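Local coordinates for citrate lyase subunit beta-like protein (Mycobacterium tuberculosis H37Rv, PDB 6CHU) that is a magnesium-dependent carbon-carbon lyase of the HpcH/HpaI aldolase family, a homotrimeric TIM-barrel enzyme linked to itaconate dissimilation and leucine catabolism, at residues A[9-13]-A[181-185]; A[16-20]-A[213-219]; A[59-64]-A[87-93]; A[102-108]-A[131-137]; A[142-148]-A[163-167]. All coordinates share one frame. Residues are numbered along the deposited sequence.

Overall arrangement
The five contacts mark out one TIM barrel. Interaction 2 is the seam between its first and eighth strands; interaction 1 touches it at the barrel floor, where Leu11 and Leu184 pack on Trp18. Interaction 1 also meets interaction 4, through a hydrogen bond from Arg183 NE to Ala132 O (2.7 Å). Interactions 3, 4 and 5 join successive parts of the outer layer; 3 and 5 lie on opposite sides of the chain's centre, with their own centres about 32 Å apart. The active site lies nearest interactions 5 and 2: Asp146 of 142-148 binds magnesium, and the Phe20 side chain comes within about 7 Å of the metal and about 3 Å of the substrate-binding Arg72 side chain.

Interaction 1: residues A[9-13]-A[181-185]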
# COMPACT_ATOMS: atom_id res chain seq x y z
N MET A 9 5.07 25.38 16.92
CA MET A 9 3.71 25.83 16.66
C MET A 9 2.72 24.82 17.22
O MET A 9 2.98 23.61 17.19
CB MET A 9 3.45 26.02 15.16
CG MET A 9 4.39 27.00 14.47
SD MET A 9 4.14 26.94 12.68
CE MET A 9 2.55 27.74 12.51
N ASN A 10 1.60 25.31 17.73
CA ASN A 10 0.52 24.42 18.15
C ASN A 10 -0.41 24.20 16.95
O ASN A 10 -1.53 24.72 16.88
CB ASN A 10 -0.22 24.99 19.35
CG ASN A 10 -1.01 23.93 20.10
OD1 ASN A 10 -1.42 22.92 19.52
ND2 ASN A 10 -1.22 24.15 21.39
N LEU A 11 0.10 23.43 15.99
CA LEU A 11 -0.63 23.23 14.75
C LEU A 11 -1.93 22.46 14.97
O LEU A 11 -2.93 22.73 14.28
CB LEU A 11 0.25 22.50 13.73
CG LEU A 11 1.50 23.25 13.27
CD1 LEU A 11 2.31 22.40 12.30
CD2 LEU A 11 1.14 24.59 12.66
N ARG A 12 -1.94 21.51 15.91
CA ARG A 12 -3.19 20.81 16.22
C ARG A 12 -4.24 21.74 16.80
O ARG A 12 -5.44 21.49 16.65
CB ARG A 12 -2.91 19.65 17.17
CG ARG A 12 -2.28 18.46 16.48
CD ARG A 12 -1.89 17.36 17.44
NE ARG A 12 -1.26 16.27 16.71
CZ ARG A 12 0.05 16.19 16.46
NH1 ARG A 12 0.87 17.13 16.89
NH2 ARG A 12 0.53 15.15 15.78
N ALA A 13 -3.82 22.83 17.46
CA ALA A 13 -4.79 23.78 17.99
C ALA A 13 -5.48 24.55 16.88
O ALA A 13 -6.63 24.97 17.05
CB ALA A 13 -4.11 24.75 18.97
N PHE A 181 4.31 8.06 13.75
CA PHE A 181 5.33 8.83 14.45
C PHE A 181 4.77 10.11 15.08
O PHE A 181 5.52 11.02 15.43
CB PHE A 181 6.49 9.11 13.50
CG PHE A 181 7.20 7.86 13.09
CD1 PHE A 181 8.09 7.24 13.97
CD2 PHE A 181 6.91 7.24 11.88
CE1 PHE A 181 8.72 6.05 13.63
CE2 PHE A 181 7.54 6.05 11.53
CZ PHE A 181 8.44 5.46 12.39
N GLY A 182 3.46 10.15 15.28
CA GLY A 182 2.83 11.26 15.97
C GLY A 182 2.82 12.57 15.22
O GLY A 182 2.74 13.63 15.84
N ARG A 183 2.90 12.52 13.89
CA ARG A 183 2.95 13.74 13.09
C ARG A 183 1.55 14.13 12.62
O ARG A 183 0.64 13.30 12.55
CB ARG A 183 3.86 13.57 11.87
CG ARG A 183 5.19 12.82 12.15
CD ARG A 183 5.99 13.47 13.29
NE ARG A 183 7.37 12.98 13.27
CZ ARG A 183 8.22 13.14 14.28
NH1 ARG A 183 7.83 13.75 15.39
NH2 ARG A 183 9.47 12.68 14.18
N LEU A 184 1.39 15.41 12.29
CA LEU A 184 0.18 15.85 11.61
C LEU A 184 0.09 15.19 10.24
O LEU A 184 1.09 15.02 9.55
CB LEU A 184 0.17 17.36 11.42
CG LEU A 184 -0.36 18.34 12.46
CD1 LEU A 184 -0.48 19.69 11.79
CD2 LEU A 184 -1.70 17.91 12.99
N ALA A 185 -1.14 14.85 9.82
CA ALA A 185 -1.38 14.31 8.48
C ALA A 185 -2.18 15.32 7.68
O ALA A 185 -3.29 15.70 8.08
CB ALA A 185 -2.13 12.97 8.55
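The floor of the TIM barrel, at the N-terminal ends of its strands, is where this contact lies: the turn leading into strand 17-22 rests against the junction between helix 165-180 and strand 184-187. Residues 11-13 take helical backbone angles, following Asn10, the centre of an inverse gamma turn. Leu11 and Arg12 both meet Leu184, which supplies the apolar half of the contact. Leu11 CB lies 3.5 Å from Leu184 CD1, and Arg12 CG lies 3.6 Å from Leu184 CD2, the same methyl that lies over one face of the Arg12 guanidinium. The arginine chain is extended, with chi2 and chi3 both t, so although its CA-to-CB bond points sideways its tip reaches the polar half: Arg12 NH2 donates to Gly182 O at 2.7 Å, with the carbonyl at the edge of the guanidinium. Gly182, at positive phi, is the C-prime residue of a Schellman motif that ends the helix, and the carbonyl it offers is therefore part of the exit turn itself. Arg183 points the other way, and its NE is bonded to Ala132 O. Inward of the pair, Leu11 and Leu184 both touch Trp18 on the first strand. An apolar patch at the barrel floor, edged by an arginine bonded to the carbonyl of a helix-to-strand turn, fits the bottom of a beta/alpha barrel closed by its own N-terminal segment.

Interaction 2: residues A[16-20]-A[213-219]; sequences PGWLF and VTVCIHP
Parallel strands 17-20 and 213-216, the first and eighth of the TIM barrel, close the cylinder here. Their axes approach to 4.6 Å at 26°, in the register Gly17-Thr214, Trp18-Val215 and Leu19-Cys216. Three backbone hydrogen bonds hold the seam: Thr214 N to Pro16 O (3.1 Å), Cys216 N to Trp18 O (2.7 Å) and Phe20 N to Cys216 O (3.0 Å). Beyond the last, water 1 donates to Phe20 O (2.9 Å) and Ile217 O (2.8 Å). Of the apolar contacts, Trp18 (chi1 m) receives a CH-pi contact, with Val213 CG1 3.5 Å from the centroid of its five-membered ring. Phe20 (chi1 m) brings CE2 to 3.5 Å from Val215 CG1. On the other face Leu19 (chi1 t, chi2 p) leans over the strand exit, its CD2 4.0 Å from Pro219 CB. Trp18 and Val215 face the barrel interior, packing against strands 38-42 and 184-187, while Thr214 and Cys216 are covered by helix 221-228.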
# COMPACT_ATOMS: atom_id res chain seq x y z
N PRO A 16 -8.61 22.83 10.64
CA PRO A 16 -8.14 21.96 9.56
C PRO A 16 -7.98 22.64 8.21
O PRO A 16 -7.56 21.97 7.26
CB PRO A 16 -9.26 20.90 9.49
CG PRO A 16 -10.50 21.69 9.84
CD PRO A 16 -10.07 22.74 10.84
N GLY A 17 -8.31 23.92 8.09
CA GLY A 17 -8.30 24.55 6.79
C GLY A 17 -7.03 25.34 6.54
O GLY A 17 -6.89 26.47 7.02
N TRP A 18 -6.11 24.74 5.80
CA TRP A 18 -4.85 25.37 5.45
C TRP A 18 -4.92 25.87 4.02
O TRP A 18 -5.54 25.24 3.16
CB TRP A 18 -3.69 24.39 5.60
CG TRP A 18 -3.38 24.02 7.02
CD1 TRP A 18 -4.25 23.91 8.07
CD2 TRP A 18 -2.09 23.67 7.53
NE1 TRP A 18 -3.57 23.52 9.21
CE2 TRP A 18 -2.24 23.38 8.90
CE3 TRP A 18 -0.82 23.60 6.97
CZ2 TRP A 18 -1.16 23.02 9.72
CZ3 TRP A 18 0.26 23.24 7.78
CH2 TRP A 18 0.07 22.95 9.13
N LEU A 19 -4.26 27.00 3.75
CA LEU A 19 -4.44 27.68 2.47
C LEU A 19 -3.09 28.13 1.94
O LEU A 19 -2.39 28.91 2.59
CB LEU A 19 -5.38 28.88 2.63
CG LEU A 19 -5.54 29.80 1.42
CD1 LEU A 19 -6.07 29.01 0.23
CD2 LEU A 19 -6.46 30.95 1.75
N PHE A 20 -2.73 27.65 0.74
CA PHE A 20 -1.58 28.19 0.03
C PHE A 20 -1.85 29.64 -0.39
O PHE A 20 -2.93 29.96 -0.90
CB PHE A 20 -1.28 27.38 -1.23
CG PHE A 20 -0.47 26.14 -0.99
CD1 PHE A 20 0.89 26.22 -0.69
CD2 PHE A 20 -1.05 24.89 -1.12
CE1 PHE A 20 1.64 25.06 -0.49
CE2 PHE A 20 -0.32 23.73 -0.92
CZ PHE A 20 1.03 23.81 -0.60
N VAL A 213 -5.82 17.73 8.51
CA VAL A 213 -5.85 18.95 7.70
C VAL A 213 -6.19 18.56 6.27
O VAL A 213 -5.71 17.55 5.76
CB VAL A 213 -4.49 19.68 7.74
CG1 VAL A 213 -4.43 20.79 6.67
CG2 VAL A 213 -4.19 20.25 9.14
N THR A 214 -7.01 19.38 5.60
CA THR A 214 -7.06 19.38 4.14
C THR A 214 -6.49 20.71 3.66
O THR A 214 -6.98 21.78 4.05
CB THR A 214 -8.49 19.19 3.63
OG1 THR A 214 -8.88 17.83 3.83
CG2 THR A 214 -8.58 19.53 2.14
N VAL A 215 -5.47 20.65 2.82
CA VAL A 215 -4.84 21.87 2.32
C VAL A 215 -5.62 22.35 1.10
O VAL A 215 -6.08 21.54 0.27
CB VAL A 215 -3.36 21.63 2.00
CG1 VAL A 215 -2.71 22.93 1.52
CG2 VAL A 215 -2.64 21.11 3.26
N CYS A 216 -5.79 23.66 1.00
CA CYS A 216 -6.58 24.31 -0.04
C CYS A 216 -5.72 25.25 -0.87
O CYS A 216 -4.72 25.78 -0.39
CB CYS A 216 -7.73 25.11 0.56
SG CYS A 216 -8.84 24.12 1.58
N ILE A 217 -6.14 25.47 -2.12
CA ILE A 217 -5.47 26.43 -3.00
C ILE A 217 -6.34 27.63 -3.32
O ILE A 217 -5.88 28.53 -4.03
CB ILE A 217 -4.97 25.74 -4.28
CG1 ILE A 217 -6.02 24.75 -4.78
CG2 ILE A 217 -3.67 24.97 -4.03
CD1 ILE A 217 -6.64 25.16 -6.02
N HIS A 218 -7.56 27.68 -2.80
CA HIS A 218 -8.42 28.85 -2.99
C HIS A 218 -9.23 29.06 -1.71
O HIS A 218 -9.69 28.09 -1.10
CB HIS A 218 -9.36 28.65 -4.18
CG HIS A 218 -10.07 29.90 -4.61
ND1 HIS A 218 -11.26 30.32 -4.05
CD2 HIS A 218 -9.76 30.82 -5.56
CE1 HIS A 218 -11.65 31.44 -4.63
NE2 HIS A 218 -10.76 31.76 -5.55
N PRO A 219 -9.40 30.31 -1.27
CA PRO A 219 -10.07 30.54 0.02
C PRO A 219 -11.51 30.05 0.07
O PRO A 219 -12.01 29.75 1.16
CB PRO A 219 -9.99 32.06 0.20
CG PRO A 219 -9.80 32.61 -1.17
CD PRO A 219 -9.00 31.58 -1.92
O HOH W 1 -3.22 29.35 -3.75

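Interaction 3: residues A[59-64]-A[87-93]; sequences LRDTPL and ALAGTAY. With EDO (1,2-ethanediol), chain G.
This is a contact between consecutive outer helices of the TIM barrel: the C-terminal end of helix 52-61 and the turn that follows it, 62-64, pack against the end of helix 79-89 and residues 90-93, which run toward strand 95-98. The nearest CA pair is Arg60-Thr91, 5.9 Å apart. Leu59 (chi1 t, chi2 p) is the apolar centre, with CD2 3.8 Å from Leu88 CD2 and CD1 4.0 Å from Tyr93 CE2. Arg60, extended beyond chi1 m, lays a guanidinium face on Ala87, NH2 to CB 3.4 Å. Thr91 (chi1 p) ties off its own helix, OG1 donating to Leu88 O at 2.7 Å. A 1,2-ethanediol sits nearby, its O1 2.8 Å from Tyr93 O. Tyr93 (chi1 m) spans the gap between the segments: its OH accepts from Leu64 N at 2.9 Å, almost linearly (171°), and donates at 2.6 Å to water 2, which in turn donates to Leu59 O (2.8 Å) and Thr62 O (2.7 Å).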
# COMPACT_ATOMS: atom_id res chain seq x y z
N LEU A 59 8.23 38.06 1.74
CA LEU A 59 8.26 37.24 2.94
C LEU A 59 8.82 38.01 4.12
O LEU A 59 8.28 37.94 5.23
CB LEU A 59 9.08 35.98 2.68
CG LEU A 59 8.97 34.89 3.75
CD1 LEU A 59 7.62 34.21 3.64
CD2 LEU A 59 10.11 33.89 3.60
N ARG A 60 9.91 38.75 3.90
CA ARG A 60 10.50 39.56 4.96
C ARG A 60 9.64 40.78 5.28
O ARG A 60 9.52 41.17 6.45
CB ARG A 60 11.90 40.02 4.56
CG ARG A 60 12.87 38.92 4.16
CD ARG A 60 14.25 39.54 3.88
NE ARG A 60 15.16 38.63 3.19
CZ ARG A 60 15.28 38.56 1.86
NH1 ARG A 60 14.55 39.35 1.09
NH2 ARG A 60 16.13 37.71 1.32
N ASP A 61 9.04 41.40 4.26
CA ASP A 61 8.46 42.73 4.42
C ASP A 61 7.04 42.73 4.95
O ASP A 61 6.62 43.72 5.56
CB ASP A 61 8.48 43.48 3.08
CG ASP A 61 9.88 43.79 2.59
OD1 ASP A 61 10.82 43.79 3.42
OD2 ASP A 61 10.06 44.02 1.38
N THR A 62 6.29 41.66 4.75
CA THR A 62 4.86 41.61 5.07
C THR A 62 4.62 40.40 5.96
O THR A 62 4.18 39.34 5.49
CB THR A 62 4.01 41.57 3.80
OG1 THR A 62 4.35 42.68 2.96
CG2 THR A 62 2.53 41.64 4.12
N PRO A 63 4.89 40.52 7.26
CA PRO A 63 4.80 39.36 8.15
C PRO A 63 3.37 38.99 8.50
O PRO A 63 2.48 39.84 8.61
CB PRO A 63 5.57 39.81 9.39
CG PRO A 63 5.43 41.29 9.39
CD PRO A 63 5.40 41.72 7.95
N LEU A 64 3.16 37.69 8.66
CA LEU A 64 1.93 37.12 9.20
C LEU A 64 2.24 36.50 10.56
O LEU A 64 3.40 36.40 10.97
CB LEU A 64 1.34 36.07 8.25
CG LEU A 64 0.70 36.56 6.94
CD1 LEU A 64 0.10 35.38 6.17
CD2 LEU A 64 -0.35 37.63 7.23
N ALA A 87 16.51 34.00 3.13
CA ALA A 87 15.42 34.96 3.34
C ALA A 87 14.69 34.69 4.64
O ALA A 87 14.31 35.63 5.35
CB ALA A 87 14.45 34.92 2.16
N LEU A 88 14.51 33.41 4.99
CA LEU A 88 13.79 33.04 6.20
C LEU A 88 14.52 33.50 7.46
O LEU A 88 13.88 33.68 8.51
CB LEU A 88 13.60 31.54 6.26
CG LEU A 88 12.38 31.02 5.52
CD1 LEU A 88 12.48 29.50 5.37
CD2 LEU A 88 11.13 31.43 6.30
N ALA A 89 15.84 33.66 7.37
CA ALA A 89 16.63 34.04 8.54
C ALA A 89 16.11 35.32 9.18
O ALA A 89 16.11 35.45 10.42
CB ALA A 89 18.09 34.22 8.12
N GLY A 90 15.66 36.27 8.37
CA GLY A 90 15.18 37.54 8.89
C GLY A 90 13.68 37.58 9.10
O GLY A 90 13.07 38.65 9.01
N THR A 91 13.07 36.42 9.37
CA THR A 91 11.66 36.31 9.70
C THR A 91 11.50 35.62 11.04
O THR A 91 12.46 35.10 11.63
CB THR A 91 10.89 35.51 8.64
OG1 THR A 91 11.26 34.13 8.72
CG2 THR A 91 11.18 36.04 7.23
N ALA A 92 10.26 35.58 11.52
CA ALA A 92 9.95 34.90 12.77
C ALA A 92 9.36 33.52 12.54
O ALA A 92 8.91 32.89 13.50
CB ALA A 92 9.00 35.75 13.61
N TYR A 93 9.35 33.04 11.30
CA TYR A 93 8.77 31.74 11.02
C TYR A 93 9.70 30.64 11.51
O TYR A 93 10.92 30.77 11.49
CB TYR A 93 8.50 31.59 9.52
CG TYR A 93 7.60 32.69 9.01
CD1 TYR A 93 6.33 32.89 9.56
CD2 TYR A 93 8.01 33.56 8.01
CE1 TYR A 93 5.50 33.90 9.11
CE2 TYR A 93 7.19 34.58 7.55
CZ TYR A 93 5.94 34.75 8.11
OH TYR A 93 5.11 35.76 7.66
C1 EDO G . 14.56 31.72 10.93
O1 EDO G . 13.32 32.24 11.43
C2 EDO G . 14.28 30.62 9.92
O2 EDO G . 15.49 29.91 9.65
O HOH W 2 5.65 37.10 5.46

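Interaction 4: residues A[102-108]-A[131-137]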
# COMPACT_ATOMS: atom_id res chain seq x y z
N GLU A 102 12.19 13.53 -0.06
CA GLU A 102 12.58 12.20 -0.50
C GLU A 102 13.49 11.43 0.43
O GLU A 102 13.78 10.26 0.14
CB GLU A 102 13.23 12.27 -1.89
CG GLU A 102 12.21 12.60 -2.97
CD GLU A 102 12.80 12.65 -4.36
OE1 GLU A 102 12.10 12.23 -5.31
OE2 GLU A 102 13.95 13.12 -4.51
N SER A 103 13.94 12.02 1.54
CA SER A 103 14.78 11.27 2.47
C SER A 103 14.74 11.93 3.84
O SER A 103 14.46 13.12 3.97
CB SER A 103 16.22 11.20 1.98
OG SER A 103 16.84 12.47 2.08
N ALA A 104 15.07 11.13 4.87
CA ALA A 104 15.27 11.72 6.19
C ALA A 104 16.37 12.78 6.14
O ALA A 104 16.27 13.82 6.81
CB ALA A 104 15.62 10.63 7.20
N ALA A 105 17.41 12.55 5.34
CA ALA A 105 18.52 13.51 5.29
C ALA A 105 18.05 14.88 4.78
O ALA A 105 18.54 15.91 5.25
CB ALA A 105 19.65 12.95 4.41
N GLN A 106 17.10 14.90 3.83
CA GLN A 106 16.59 16.19 3.36
C GLN A 106 15.86 16.93 4.47
O GLN A 106 15.90 18.16 4.54
CB GLN A 106 15.66 16.00 2.15
CG GLN A 106 16.40 15.82 0.84
CD GLN A 106 15.43 15.72 -0.33
OE1 GLN A 106 14.22 15.57 -0.14
NE2 GLN A 106 15.96 15.84 -1.55
N VAL A 107 15.16 16.19 5.34
CA VAL A 107 14.47 16.83 6.46
C VAL A 107 15.48 17.29 7.50
O VAL A 107 15.40 18.41 8.01
CB VAL A 107 13.44 15.86 7.08
CG1 VAL A 107 12.83 16.48 8.34
CG2 VAL A 107 12.34 15.54 6.06
N ILE A 108 16.47 16.44 7.80
CA ILE A 108 17.45 16.77 8.83
C ILE A 108 18.26 18.00 8.45
O ILE A 108 18.64 18.80 9.32
CB ILE A 108 18.33 15.53 9.10
CG1 ILE A 108 17.51 14.46 9.82
CG2 ILE A 108 19.60 15.89 9.90
CD1 ILE A 108 18.15 13.09 9.80
N ILE A 131 11.13 9.38 6.47
CA ILE A 131 10.89 10.83 6.47
C ILE A 131 10.07 11.24 7.68
O ILE A 131 10.38 12.22 8.38
CB ILE A 131 10.21 11.22 5.15
CG1 ILE A 131 11.18 11.01 3.98
CG2 ILE A 131 9.75 12.66 5.18
CD1 ILE A 131 10.51 11.11 2.59
N ALA A 132 8.99 10.50 7.96
CA ALA A 132 8.14 10.83 9.11
C ALA A 132 8.88 10.71 10.43
O ALA A 132 8.61 11.48 11.37
CB ALA A 132 6.89 9.94 9.11
N ALA A 133 9.79 9.74 10.55
CA ALA A 133 10.49 9.51 11.81
C ALA A 133 11.60 10.52 12.06
O ALA A 133 12.10 10.61 13.19
CB ALA A 133 11.07 8.10 11.82
N ALA A 134 12.02 11.27 11.04
CA ALA A 134 13.11 12.23 11.19
C ALA A 134 12.79 13.24 12.28
O ALA A 134 11.66 13.72 12.39
CB ALA A 134 13.37 12.95 9.86
N ASP A 135 13.79 13.58 13.10
CA ASP A 135 13.53 14.43 14.27
C ASP A 135 12.87 15.77 13.95
O ASP A 135 12.03 16.21 14.76
CB ASP A 135 14.84 14.64 15.05
CG ASP A 135 15.14 13.51 16.03
OD1 ASP A 135 14.27 12.64 16.26
OD2 ASP A 135 16.25 13.50 16.59
N PRO A 136 13.19 16.48 12.86
CA PRO A 136 12.50 17.76 12.59
C PRO A 136 11.05 17.62 12.15
O PRO A 136 10.34 18.64 12.15
CB PRO A 136 13.35 18.40 11.49
CG PRO A 136 14.69 17.74 11.63
CD PRO A 136 14.33 16.32 11.93
N THR A 137 10.60 16.44 11.74
CA THR A 137 9.29 16.33 11.09
C THR A 137 8.18 16.57 12.10
O THR A 137 8.17 15.98 13.19
CB THR A 137 9.13 14.95 10.45
OG1 THR A 137 10.14 14.76 9.45
CG2 THR A 137 7.74 14.80 9.81
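No hydrogen bond crosses this contact; it holds by fit. The main bump is Val107, pointing from helix 104-108 into a hollow formed by the end of helix 128-133 and the type I turn Ala134-Thr137. Its CG2 rests 4.0 Å from Ile131 CG2, while CG1 fills the bottom, 3.9 Å from Ala134 CB, 3.7 Å from Pro136 CB and 3.4 Å from Thr137 OG1. That hydroxyl is fixed by donating to Ile131 O at 2.8 Å, which holds the turn folded back against its helix. A second bump runs the other way: Ile131 slides under the start of the first segment, CD1 3.7 Å from Glu102 C and CG1 3.7 Å from Ser103 C. The small Ala104 lets the backbones close in, its CA only 4.5 Å from that of Ile131, and its CB meets Ala134 CB at 4.2 Å. Ile108 covers the outer margin, CA to Pro136 CG 4.0 Å. Ser103 caps the helix, OG accepting from Gln106 N at 3.0 Å. Beneath both segments lies the wall of the TIM barrel, whose outer helical layer this contact helps build: Val107 and Pro136 touch Val115 on strand 114-119, and Ile131 reaches Ala117 there and Met140 on strand 137-142.

Interaction 5: residues A[142-148]-A[163-167]; sequences WGAEDLI and YRDVA. With MG (magnesium ion), chain B; ACT (acetate ion), chain C.
Two helix N termini meet here without a hydrogen bond between them, and an edge-to-face aromatic pair fills the join. Trp142, the last residue of strand 137-142, has chi1 p and turns the edge of its six-membered ring to the face of Tyr163 (chi1 m): centroids are 5.0 Å apart, planes at 63°, and Trp142 CH2 lies 3.6 Å from Tyr163 CZ. Gly143 is the N-cap of helix 144-151 and Arg164 that of helix 165-180. The closest CA atoms, those of Ala144 and Ala167, are 6.0 Å apart. Around the rings, Ala144 CB lies 3.8 Å from Tyr163 CE1, and Trp142 CZ3 lies 3.9 Å from Ala167 CB. One turn on, Ile148 CD1 meets Val166 CG1 at 3.9 Å, and Leu147 CD2 comes within 4.1 Å of Val166 O. An acetate occupies the start of the second helix, taking hydrogen bonds from Asp165 N to its O (2.9 Å) and from Val166 N to its OXT (2.8 Å). Asp146 lies away from this interface: its OD2 binds magnesium at 2.0 Å, and Glu120 also binds the ion. Waters 4 and 5 (both 2.1 Å) and water 3 (2.2 Å) are further ligands, water 3 also accepting from Asp146 N at 3.1 Å. Segment 142-148 thus divides its chemistry: Asp146 ligates the metal, while Trp142 and helix residues Ala144, Leu147 and Ile148 pack toward the start of the TIM barrel's next helix.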
# COMPACT_ATOMS: atom_id res chain seq x y z
N TRP A 142 0.87 14.91 1.22
CA TRP A 142 1.15 14.28 -0.05
C TRP A 142 0.62 15.16 -1.17
O TRP A 142 -0.22 16.04 -0.96
CB TRP A 142 0.58 12.86 -0.13
CG TRP A 142 -0.91 12.79 -0.27
CD1 TRP A 142 -1.84 13.09 0.68
CD2 TRP A 142 -1.63 12.39 -1.43
NE1 TRP A 142 -3.11 12.91 0.18
CE2 TRP A 142 -3.01 12.48 -1.12
CE3 TRP A 142 -1.25 11.96 -2.70
CZ2 TRP A 142 -4.01 12.16 -2.04
CZ3 TRP A 142 -2.24 11.63 -3.62
CH2 TRP A 142 -3.61 11.74 -3.28
N GLY A 143 1.17 14.96 -2.37
CA GLY A 143 0.77 15.76 -3.52
C GLY A 143 0.54 14.92 -4.75
O GLY A 143 1.49 14.32 -5.28
N ALA A 144 -0.70 14.87 -5.24
CA ALA A 144 -1.03 13.91 -6.29
C ALA A 144 -0.47 14.33 -7.64
O ALA A 144 -0.03 13.48 -8.43
CB ALA A 144 -2.55 13.73 -6.36
N GLU A 145 -0.48 15.63 -7.96
CA GLU A 145 -0.12 16.02 -9.32
C GLU A 145 1.37 15.87 -9.58
O GLU A 145 1.76 15.37 -10.65
CB GLU A 145 -0.58 17.45 -9.60
CG GLU A 145 -2.09 17.54 -9.74
CD GLU A 145 -2.81 17.48 -8.40
OE1 GLU A 145 -2.16 17.73 -7.36
OE2 GLU A 145 -4.03 17.19 -8.41
N ASP A 146 2.23 16.31 -8.64
CA ASP A 146 3.67 16.08 -8.80
C ASP A 146 4.00 14.59 -8.73
O ASP A 146 4.94 14.14 -9.41
CB ASP A 146 4.47 16.85 -7.75
CG ASP A 146 4.91 18.24 -8.24
OD1 ASP A 146 5.36 18.35 -9.40
OD2 ASP A 146 4.83 19.22 -7.45
N LEU A 147 3.26 13.82 -7.94
CA LEU A 147 3.47 12.37 -7.92
C LEU A 147 3.30 11.80 -9.32
O LEU A 147 4.20 11.13 -9.85
CB LEU A 147 2.52 11.71 -6.93
CG LEU A 147 2.54 10.17 -6.95
CD1 LEU A 147 3.87 9.66 -6.43
CD2 LEU A 147 1.37 9.59 -6.16
N ILE A 148 2.17 12.09 -9.96
CA ILE A 148 1.92 11.56 -11.30
C ILE A 148 2.91 12.13 -12.30
O ILE A 148 3.36 11.42 -13.21
CB ILE A 148 0.46 11.85 -11.71
CG1 ILE A 148 -0.50 11.07 -10.81
CG2 ILE A 148 0.25 11.57 -13.22
CD1 ILE A 148 -0.44 9.59 -10.98
N TYR A 163 -9.54 9.50 -7.30
CA TYR A 163 -8.10 9.31 -7.43
C TYR A 163 -7.81 7.98 -8.12
O TYR A 163 -8.49 6.97 -7.90
CB TYR A 163 -7.44 9.33 -6.05
CG TYR A 163 -7.16 10.71 -5.50
CD1 TYR A 163 -6.45 11.65 -6.25
CD2 TYR A 163 -7.60 11.08 -4.24
CE1 TYR A 163 -6.18 12.92 -5.74
CE2 TYR A 163 -7.34 12.35 -3.72
CZ TYR A 163 -6.64 13.26 -4.48
OH TYR A 163 -6.38 14.52 -3.98
N ARG A 164 -6.76 7.97 -8.94
CA ARG A 164 -6.25 6.71 -9.46
C ARG A 164 -5.54 5.95 -8.34
O ARG A 164 -5.23 6.50 -7.29
CB ARG A 164 -5.33 6.94 -10.66
CG ARG A 164 -6.07 7.54 -11.87
CD ARG A 164 -5.15 7.86 -13.03
NE ARG A 164 -5.89 8.53 -14.12
CZ ARG A 164 -6.67 7.91 -14.99
NH1 ARG A 164 -6.84 6.59 -14.94
NH2 ARG A 164 -7.31 8.61 -15.92
N ASP A 165 -5.30 4.65 -8.57
CA ASP A 165 -4.90 3.77 -7.48
C ASP A 165 -3.56 4.16 -6.86
O ASP A 165 -3.42 4.13 -5.62
CB ASP A 165 -4.86 2.32 -7.96
CG ASP A 165 -6.24 1.68 -8.05
OD1 ASP A 165 -7.24 2.35 -7.67
OD2 ASP A 165 -6.33 0.51 -8.50
N VAL A 166 -2.56 4.51 -7.67
CA VAL A 166 -1.26 4.84 -7.07
C VAL A 166 -1.38 6.08 -6.20
O VAL A 166 -0.69 6.19 -5.17
CB VAL A 166 -0.15 4.98 -8.13
CG1 VAL A 166 -0.29 6.28 -8.94
CG2 VAL A 166 1.24 4.92 -7.45
N ALA A 167 -2.28 7.00 -6.55
CA ALA A 167 -2.52 8.16 -5.70
C ALA A 167 -3.18 7.76 -4.38
O ALA A 167 -2.77 8.21 -3.30
CB ALA A 167 -3.38 9.19 -6.45
MG MG B . 3.69 19.77 -5.83
C ACT C . -3.73 3.08 -11.11
O ACT C . -4.94 3.48 -11.16
OXT ACT C . -2.82 3.36 -10.25
CH3 ACT C . -3.28 2.08 -12.25
O HOH W 3 1.98 18.62 -6.53
O HOH W 4 3.24 21.45 -7.04
O HOH W 5 5.35 20.77 -5.05